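Local coordinates for protein endo-1,4-b-d-mannanase (Trichoderma reesei, PDB 1QNR) that hydrolyses internal beta-1,4-mannosidic linkages in mannan polysaccharides, as a fungal endo-mannanase of glycoside hydrolase family 5 built on a TIM barrel, at residues Gln69-Lys74 with Gly85-Gln90; Gly57-Asn62 with Ser115-Ile120. All coordinates share one frame; numbering follows the deposited sequence.

Interaction 1 of 2, residues Gln69-Lys74 with Gly85-Gln90; sequences QIWFQK and GADGLQ
A type I beta turn from Gly85 to Gly88 meets the chain running into strand 73-74, where Trp71 and Phe72 touch Asp87, Gly88 and Leu89. The turn is closed by Gly88 N on Gly85 O at 2.9 Å. Across the contact the one direct hydrogen bond is backbone to backbone: Trp71 N donates to Asp87 O at 3.1 Å, and its N-H...O angle of 162° shows a nearly straight approach. Asp87 O also receives a CA-H...O contact from Ile70 CA, 3.2 Å away, while Gly88 CA returns one to Trp71 O at 3.3 Å. Trp71 CG stands between its own backbone N and carbonyl carbon (chi1 62°), and Asp87 CG is placed likewise; the two side chains run alongside each other in the same direction, the indole and carboxylate planes 62° apart. They do not bond directly. A water at the indole edge, in its plane, accepts from Trp71 NE1 at 3.1 Å and lies 2.7 Å from Asp87 OD2. A second water sits between Asp87 OD2 and Gln69 O. The other carboxylate oxygen, Asp87 OD1, is taken by Asn83 ND2, which also bonds Trp71 O and so ties both segments to one amide. On the apolar side, Leu89 CD2 lies over a face of the Phe72 ring, 3.9 Å from its centroid, a CH-pi contact. Tyr147 of helix 138-155 packs on both Phe72 and Leu89, Thr91 of helix 90-102 touches Ile70 and Phe72, and Ile82 of strand 81-82 lies against Leu89.

Interaction 2 of 2, residues Gly57-Asn62 with Ser115-Ile120; sequences GFNDVN and SDYGGI
Tyr117 O is gripped by two N-H groups: Asp60 N donates to it at 3.0 Å, and Gly119 N adds a weak bond at 3.4 Å. The first bond is fairly straight at its hydrogen (161°), but its donor stands above the carbonyl plane, 49° out of it. Phe58 brings its ring edge to the same oxygen, with Phe58 CD1 at 3.9 Å from Tyr117 O. Phe58 CG lies between the backbone N and the carbonyl carbon (chi1 53°), and from there the ring extends to the turn; the side chain crosses that of Tyr117 at about a right angle, with Phe58 CE1 4.1 Å from Tyr117 CB. An alanine in place of Phe58 would probably open a gap beside Tyr117 CB and leave the Asp116-Tyr117 backbone without this flank. Segment 115-120 opens with a type II beta turn, Ser115 to Gly118, and leads from the loop after barrel strand 105-109 into helix 119-127. Gly118 is held to glycine on two counts: its CA sits 3.2 Å from Asp60 O, where a CB would clash, and its backbone angles would jam a CB against the preceding carbonyl. Asn59 presents its amide to the Tyr117 ring obliquely, Asn59 ND2 lying 3.8 Å from Tyr117 CD1, while Phe31 meets the same ring. Asp60 points its CB toward the turn, but its carboxylate divides its bonds: OD1 accepts from Gln73 NE2, and Asp60 OD2 takes a water at 2.7 Å, which in turn accepts weakly from Gly119 N.

How the interactions relate
The centres of interactions 1 and 2 lie about 12 Å apart, and residues 69-74 and 57-62 touch directly, since strands 60-61 and 73-74 run parallel as neighbours in one small sheet. Phe72 N probably hydrogen-bonds Asn59 O at 2.9 Å, and the bond from Gln73 NE2 to Asp60 OD1, also 2.9 Å, joins the two segments through side chains. Phe72 CD2 packs 3.6 Å from Phe58 C. Tyr147, at the Phe72 side of interaction 1, also bonds Gly57 O through its hydroxyl. In interaction 2 the Asp116 side chain is about 5 Å from a bound mannose unit; with its place in the loop following barrel strand 105-109, this is consistent with a position bordering the substrate cleft. A glycerol about 4 Å away probably comes from the crystallisation liquor.

Interaction 1 of 2, residues Gln69-Lys74 with Gly85-Gln90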
ATOM      1  N   GLN A  69      18.896  11.174  11.467  1.00 17.65           N
ATOM      2  CA  GLN A  69      18.221  10.531  10.345  1.00 17.03           C
ATOM      3  C   GLN A  69      17.211   9.461  10.818  1.00 15.48           C
ATOM      4  O   GLN A  69      17.524   8.803  11.834  1.00 16.41           O
ATOM      5  CB  GLN A  69      19.293   9.880   9.453  1.00 23.16           C
ATOM      6  CG  GLN A  69      20.225  10.969   8.884  1.00 26.60           C
ATOM      7  CD  GLN A  69      19.421  11.705   7.844  1.00 30.19           C
ATOM      8  OE1 GLN A  69      18.746  11.056   7.045  1.00 33.57           O
ATOM      9  NE2 GLN A  69      19.426  13.021   7.881  1.00 32.90           N
ATOM     10  N   ILE A  70      16.106   9.330  10.138  1.00 14.76           N
ATOM     11  CA  ILE A  70      15.082   8.341  10.556  1.00 14.00           C
ATOM     12  C   ILE A  70      15.487   6.929  10.117  1.00 12.19           C
ATOM     13  O   ILE A  70      15.989   6.702   8.989  1.00 14.88           O
ATOM     14  CB  ILE A  70      13.743   8.720   9.876  1.00 14.68           C
ATOM     15  CG1 ILE A  70      13.290  10.139  10.286  1.00 18.12           C
ATOM     16  CG2 ILE A  70      12.632   7.714  10.222  1.00 14.44           C
ATOM     17  CD1 ILE A  70      13.350  10.374  11.754  1.00 20.48           C
ATOM     18  N   TRP A  71      15.234   5.971  11.015  1.00 10.51           N
ATOM     19  CA  TRP A  71      15.349   4.540  10.721  1.00 10.16           C
ATOM     20  C   TRP A  71      14.399   3.746  11.611  1.00 10.24           C
ATOM     21  O   TRP A  71      14.284   4.138  12.797  1.00 10.78           O
ATOM     22  CB  TRP A  71      16.828   4.036  10.855  1.00 12.04           C
ATOM     23  CG  TRP A  71      17.430   4.175  12.225  1.00 11.40           C
ATOM     24  CD1 TRP A  71      17.865   5.356  12.787  1.00 13.29           C
ATOM     25  CD2 TRP A  71      17.693   3.144  13.190  1.00 12.63           C
ATOM     26  NE1 TRP A  71      18.397   5.087  14.035  1.00 14.23           N
ATOM     27  CE2 TRP A  71      18.283   3.746  14.335  1.00 13.39           C
ATOM     28  CE3 TRP A  71      17.430   1.745  13.216  1.00 11.49           C
ATOM     29  CZ2 TRP A  71      18.639   2.980  15.439  1.00 15.02           C
ATOM     30  CZ3 TRP A  71      17.785   0.975  14.333  1.00 14.48           C
ATOM     31  CH2 TRP A  71      18.396   1.610  15.433  1.00 14.83           C
ATOM     32  N   PHE A  72      13.692   2.706  11.063  1.00  9.10           N
ATOM     33  CA  PHE A  72      12.775   1.951  11.930  1.00  9.33           C
ATOM     34  C   PHE A  72      13.444   0.627  12.366  1.00  9.81           C
ATOM     35  O   PHE A  72      13.070   0.132  13.448  1.00 10.18           O
ATOM     36  CB  PHE A  72      11.461   1.670  11.217  1.00  9.57           C
ATOM     37  CG  PHE A  72      10.590   2.909  10.873  1.00  8.38           C
ATOM     38  CD1 PHE A  72      10.832   4.163  11.443  1.00  9.02           C
ATOM     39  CD2 PHE A  72       9.517   2.774  10.000  1.00  9.49           C
ATOM     40  CE1 PHE A  72      10.005   5.257  11.095  1.00  8.05           C
ATOM     41  CE2 PHE A  72       8.687   3.848   9.649  1.00  8.57           C
ATOM     42  CZ  PHE A  72       8.955   5.085  10.224  1.00  7.98           C
ATOM     43  N   GLN A  73      14.329   0.020  11.584  1.00  8.55           N
ATOM     44  CA  GLN A  73      14.924  -1.282  11.972  1.00  9.58           C
ATOM     45  C   GLN A  73      16.326  -1.405  11.358  1.00  9.49           C
ATOM     46  O   GLN A  73      16.492  -1.076  10.153  1.00 10.21           O
ATOM     47  CB  GLN A  73      13.966  -2.396  11.440  1.00  7.88           C
ATOM     48  CG  GLN A  73      14.500  -3.819  11.761  1.00 10.19           C
ATOM     49  CD  GLN A  73      13.546  -4.911  11.389  1.00  9.21           C
ATOM     50  OE1 GLN A  73      13.264  -5.884  12.127  1.00 10.62           O
ATOM     51  NE2 GLN A  73      12.970  -4.915  10.140  1.00  9.83           N
ATOM     52  N   LYS A  74      17.281  -1.926  12.182  1.00 11.06           N
ATOM     53  CA  LYS A  74      18.645  -2.219  11.686  1.00 11.36           C
ATOM     54  C   LYS A  74      18.766  -3.743  11.651  1.00 10.55           C
ATOM     55  O   LYS A  74      18.528  -4.423  12.667  1.00 13.27           O
ATOM     56  CB  LYS A  74      19.670  -1.606  12.659  1.00 11.95           C
ATOM     57  CG  LYS A  74      21.090  -2.101  12.238  1.00 17.44           C
ATOM     58  CD  LYS A  74      22.200  -1.525  13.130  1.00 23.40           C
ATOM     59  CE  LYS A  74      23.496  -2.299  12.835  1.00 27.86           C
ATOM     60  NZ  LYS A  74      24.582  -1.991  13.836  1.00 30.27           N
ATOM     61  N   GLY A  85      12.667   5.003  19.259  1.00 13.32           N
ATOM     62  CA  GLY A  85      12.990   6.347  19.722  1.00 16.37           C
ATOM     63  C   GLY A  85      12.401   7.458  18.856  1.00 15.41           C
ATOM     64  O   GLY A  85      11.606   7.255  17.923  1.00 13.57           O
ATOM     65  N   ALA A  86      12.790   8.718  19.131  1.00 16.33           N
ATOM     66  CA  ALA A  86      12.275   9.876  18.412  1.00 16.01           C
ATOM     67  C   ALA A  86      12.689   9.929  16.945  1.00 16.97           C
ATOM     68  O   ALA A  86      11.946  10.543  16.126  1.00 19.50           O
ATOM     69  CB  ALA A  86      12.816  11.136  19.108  1.00 16.90           C
ATOM     70  N   ASP A  87      13.804   9.263  16.587  1.00 15.55           N
ATOM     71  CA  ASP A  87      14.222   9.178  15.182  1.00 15.89           C
ATOM     72  C   ASP A  87      13.783   7.815  14.621  1.00 14.56           C
ATOM     73  O   ASP A  87      14.327   7.413  13.565  1.00 14.55           O
ATOM     74  CB  ASP A  87      15.750   9.330  15.077  1.00 17.87           C
ATOM     75  CG  ASP A  87      16.561   8.423  15.993  1.00 21.93           C
ATOM     76  OD1 ASP A  87      16.070   7.555  16.762  1.00 19.89           O
ATOM     77  OD2 ASP A  87      17.840   8.573  16.016  1.00 26.18           O
ATOM     78  N   GLY A  88      12.835   7.150  15.273  1.00 11.80           N
ATOM     79  CA  GLY A  88      12.366   5.856  14.813  1.00 12.71           C
ATOM     80  C   GLY A  88      10.873   5.746  14.714  1.00 12.38           C
ATOM     81  O   GLY A  88      10.261   6.725  14.144  1.00 12.05           O
ATOM     82  N   LEU A  89      10.182   4.776  15.270  1.00 11.02           N
ATOM     83  CA  LEU A  89       8.711   4.609  15.093  1.00 12.35           C
ATOM     84  C   LEU A  89       7.896   5.719  15.702  1.00 13.45           C
ATOM     85  O   LEU A  89       6.715   5.769  15.400  1.00 12.96           O
ATOM     86  CB  LEU A  89       8.334   3.207  15.580  1.00 12.02           C
ATOM     87  CG  LEU A  89       8.710   2.063  14.635  1.00 11.13           C
ATOM     88  CD1 LEU A  89       8.579   0.714  15.358  1.00 13.29           C
ATOM     89  CD2 LEU A  89       7.922   2.093  13.338  1.00 11.09           C
ATOM     90  N   GLN A  90       8.473   6.568  16.581  1.00 12.81           N
ATOM     91  CA  GLN A  90       7.676   7.741  17.005  1.00 13.03           C
ATOM     92  C   GLN A  90       7.331   8.623  15.849  1.00 11.74           C
ATOM     93  O   GLN A  90       6.270   9.350  15.987  1.00 13.32           O
ATOM     94  CB  GLN A  90       8.503   8.519  18.081  1.00 16.04           C
ATOM     95  CG  GLN A  90       8.708   7.751  19.367  1.00 16.17           C
ATOM     96  CD  GLN A  90       9.451   8.538  20.456  1.00 19.74           C
ATOM     97  OE1 GLN A  90       9.289   9.759  20.487  1.00 21.44           O
ATOM     98  NE2 GLN A  90      10.150   7.837  21.319  1.00 20.22           N
TER
HETATM   99  O   HOH W   1      19.569   8.753  13.706  1.00 22.99           O
HETATM  100  O   HOH W   2      19.474   6.519  16.556  1.00 24.37           O

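Interaction 2 of 2, residues Gly57-Asn62 with Ser115-Ile120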
ATOM      1  N   GLY A  57       5.260   1.495   6.241  1.00  6.31           N
ATOM      2  CA  GLY A  57       5.432   1.057   7.644  1.00  7.74           C
ATOM      3  C   GLY A  57       6.795   0.459   7.914  1.00  6.54           C
ATOM      4  O   GLY A  57       6.967  -0.198   8.988  1.00 10.82           O
ATOM      5  N   PHE A  58       7.778   0.747   7.057  1.00  7.03           N
ATOM      6  CA  PHE A  58       9.127   0.239   7.131  1.00  7.94           C
ATOM      7  C   PHE A  58      10.142   1.330   6.773  1.00  7.27           C
ATOM      8  O   PHE A  58       9.835   2.294   6.070  1.00  8.13           O
ATOM      9  CB  PHE A  58       9.335  -0.956   6.100  1.00  7.85           C
ATOM     10  CG  PHE A  58       8.934  -0.603   4.658  1.00  7.22           C
ATOM     11  CD1 PHE A  58       9.864   0.078   3.817  1.00  7.85           C
ATOM     12  CD2 PHE A  58       7.677  -0.899   4.162  1.00  7.60           C
ATOM     13  CE1 PHE A  58       9.470   0.421   2.525  1.00  7.64           C
ATOM     14  CE2 PHE A  58       7.289  -0.580   2.847  1.00  8.48           C
ATOM     15  CZ  PHE A  58       8.200   0.092   2.033  1.00  8.51           C
ATOM     16  N   ASN A  59      11.371   1.101   7.316  1.00  8.07           N
ATOM     17  CA  ASN A  59      12.545   1.910   6.908  1.00  7.57           C
ATOM     18  C   ASN A  59      13.746   1.137   7.465  1.00  8.77           C
ATOM     19  O   ASN A  59      14.179   1.246   8.632  1.00  8.65           O
ATOM     20  CB  ASN A  59      12.434   3.369   7.475  1.00  9.10           C
ATOM     21  CG  ASN A  59      13.497   4.275   6.880  1.00  9.91           C
ATOM     22  OD1 ASN A  59      14.617   3.835   6.611  1.00 13.53           O
ATOM     23  ND2 ASN A  59      13.220   5.579   6.664  1.00  9.49           N
ATOM     24  N   ASP A  60      14.229   0.191   6.645  1.00  9.14           N
ATOM     25  CA  ASP A  60      15.235  -0.807   7.011  1.00  8.99           C
ATOM     26  C   ASP A  60      16.631  -0.408   6.575  1.00  9.18           C
ATOM     27  O   ASP A  60      16.817   0.059   5.429  1.00 10.77           O
ATOM     28  CB  ASP A  60      14.877  -2.156   6.307  1.00 10.45           C
ATOM     29  CG  ASP A  60      13.579  -2.740   6.842  1.00 10.13           C
ATOM     30  OD1 ASP A  60      13.504  -2.852   8.132  1.00  9.98           O
ATOM     31  OD2 ASP A  60      12.641  -3.127   6.071  1.00 11.22           O
ATOM     32  N   VAL A  61      17.584  -0.597   7.472  1.00  9.58           N
ATOM     33  CA  VAL A  61      19.007  -0.254   7.223  1.00 10.76           C
ATOM     34  C   VAL A  61      19.893  -1.413   7.712  1.00 12.20           C
ATOM     35  O   VAL A  61      19.475  -2.235   8.515  1.00 12.14           O
ATOM     36  CB  VAL A  61      19.419   1.045   7.964  1.00 12.68           C
ATOM     37  CG1 VAL A  61      18.594   2.263   7.526  1.00 13.04           C
ATOM     38  CG2 VAL A  61      19.377   0.871   9.494  1.00 13.25           C
ATOM     39  N   ASN A  62      21.106  -1.439   7.158  1.00 13.49           N
ATOM     40  CA  ASN A  62      22.125  -2.411   7.647  1.00 14.00           C
ATOM     41  C   ASN A  62      23.177  -1.707   8.498  1.00 18.39           C
ATOM     42  O   ASN A  62      23.800  -2.350   9.353  1.00 20.83           O
ATOM     43  CB  ASN A  62      22.800  -3.136   6.482  1.00 14.34           C
ATOM     44  CG  ASN A  62      21.826  -4.042   5.752  1.00 12.77           C
ATOM     45  OD1 ASN A  62      21.578  -3.863   4.543  1.00 14.10           O
ATOM     46  ND2 ASN A  62      21.213  -5.028   6.418  1.00 13.06           N
ATOM     47  N   SER A 115      14.458  -2.248  -3.236  1.00 10.17           N
ATOM     48  CA  SER A 115      15.516  -1.843  -2.301  1.00 10.38           C
ATOM     49  C   SER A 115      15.412  -0.442  -1.727  1.00 11.84           C
ATOM     50  O   SER A 115      16.174  -0.044  -0.867  1.00 12.06           O
ATOM     51  CB  SER A 115      16.916  -2.100  -2.977  1.00 12.39           C
ATOM     52  OG  SER A 115      16.961  -3.497  -3.191  0.50 13.93           O
ATOM     53  N   ASP A 116      14.337   0.303  -2.127  1.00 10.28           N
ATOM     54  CA  ASP A 116      14.118   1.604  -1.565  1.00 10.26           C
ATOM     55  C   ASP A 116      13.772   1.487  -0.079  1.00  9.91           C
ATOM     56  O   ASP A 116      12.789   0.758   0.239  1.00 11.20           O
ATOM     57  CB  ASP A 116      13.011   2.386  -2.334  1.00 11.69           C
ATOM     58  CG  ASP A 116      13.295   2.325  -3.866  1.00 15.90           C
ATOM     59  OD1 ASP A 116      14.283   2.913  -4.345  1.00 21.54           O
ATOM     60  OD2 ASP A 116      12.563   1.652  -4.605  1.00 15.96           O
ATOM     61  N   TYR A 117      14.430   2.218   0.830  1.00  9.74           N
ATOM     62  CA  TYR A 117      14.200   2.105   2.271  1.00  8.44           C
ATOM     63  C   TYR A 117      14.465   0.655   2.729  1.00  8.84           C
ATOM     64  O   TYR A 117      13.809   0.143   3.660  1.00  9.02           O
ATOM     65  CB  TYR A 117      12.840   2.691   2.693  1.00  8.80           C
ATOM     66  CG  TYR A 117      12.696   4.117   2.225  1.00  7.72           C
ATOM     67  CD1 TYR A 117      13.343   5.162   2.907  1.00  9.65           C
ATOM     68  CD2 TYR A 117      12.009   4.448   1.061  1.00  8.40           C
ATOM     69  CE1 TYR A 117      13.312   6.490   2.468  1.00  9.91           C
ATOM     70  CE2 TYR A 117      11.982   5.783   0.583  1.00  9.89           C
ATOM     71  CZ  TYR A 117      12.628   6.741   1.300  1.00 10.70           C
ATOM     72  OH  TYR A 117      12.520   8.089   0.835  1.00 12.10           O
ATOM     73  N   GLY A 118      15.512   0.046   2.131  1.00  8.74           N
ATOM     74  CA  GLY A 118      16.060  -1.255   2.555  1.00  9.92           C
ATOM     75  C   GLY A 118      15.505  -2.441   1.815  1.00  8.85           C
ATOM     76  O   GLY A 118      16.162  -3.094   0.992  1.00 10.45           O
ATOM     77  N   GLY A 119      14.243  -2.809   2.104  1.00  8.96           N
ATOM     78  CA  GLY A 119      13.542  -3.868   1.395  1.00  9.13           C
ATOM     79  C   GLY A 119      14.061  -5.260   1.762  1.00  8.85           C
ATOM     80  O   GLY A 119      14.941  -5.475   2.624  1.00  9.32           O
ATOM     81  N   ILE A 120      13.607  -6.242   0.935  1.00  8.18           N
ATOM     82  CA  ILE A 120      14.050  -7.639   0.972  1.00  9.33           C
ATOM     83  C   ILE A 120      15.596  -7.610   0.896  1.00 10.47           C
ATOM     84  O   ILE A 120      16.249  -8.434   1.580  1.00 10.18           O
ATOM     85  CB  ILE A 120      13.417  -8.480  -0.161  1.00  8.83           C
ATOM     86  CG1 ILE A 120      11.956  -8.782   0.276  1.00 10.24           C
ATOM     87  CG2 ILE A 120      14.234  -9.781  -0.412  1.00 11.32           C
ATOM     88  CD1 ILE A 120      11.100  -9.563  -0.740  1.00 10.24           C
TER
HETATM   89  O   HOH W   3      11.658  -2.663   3.622  1.00  9.45           O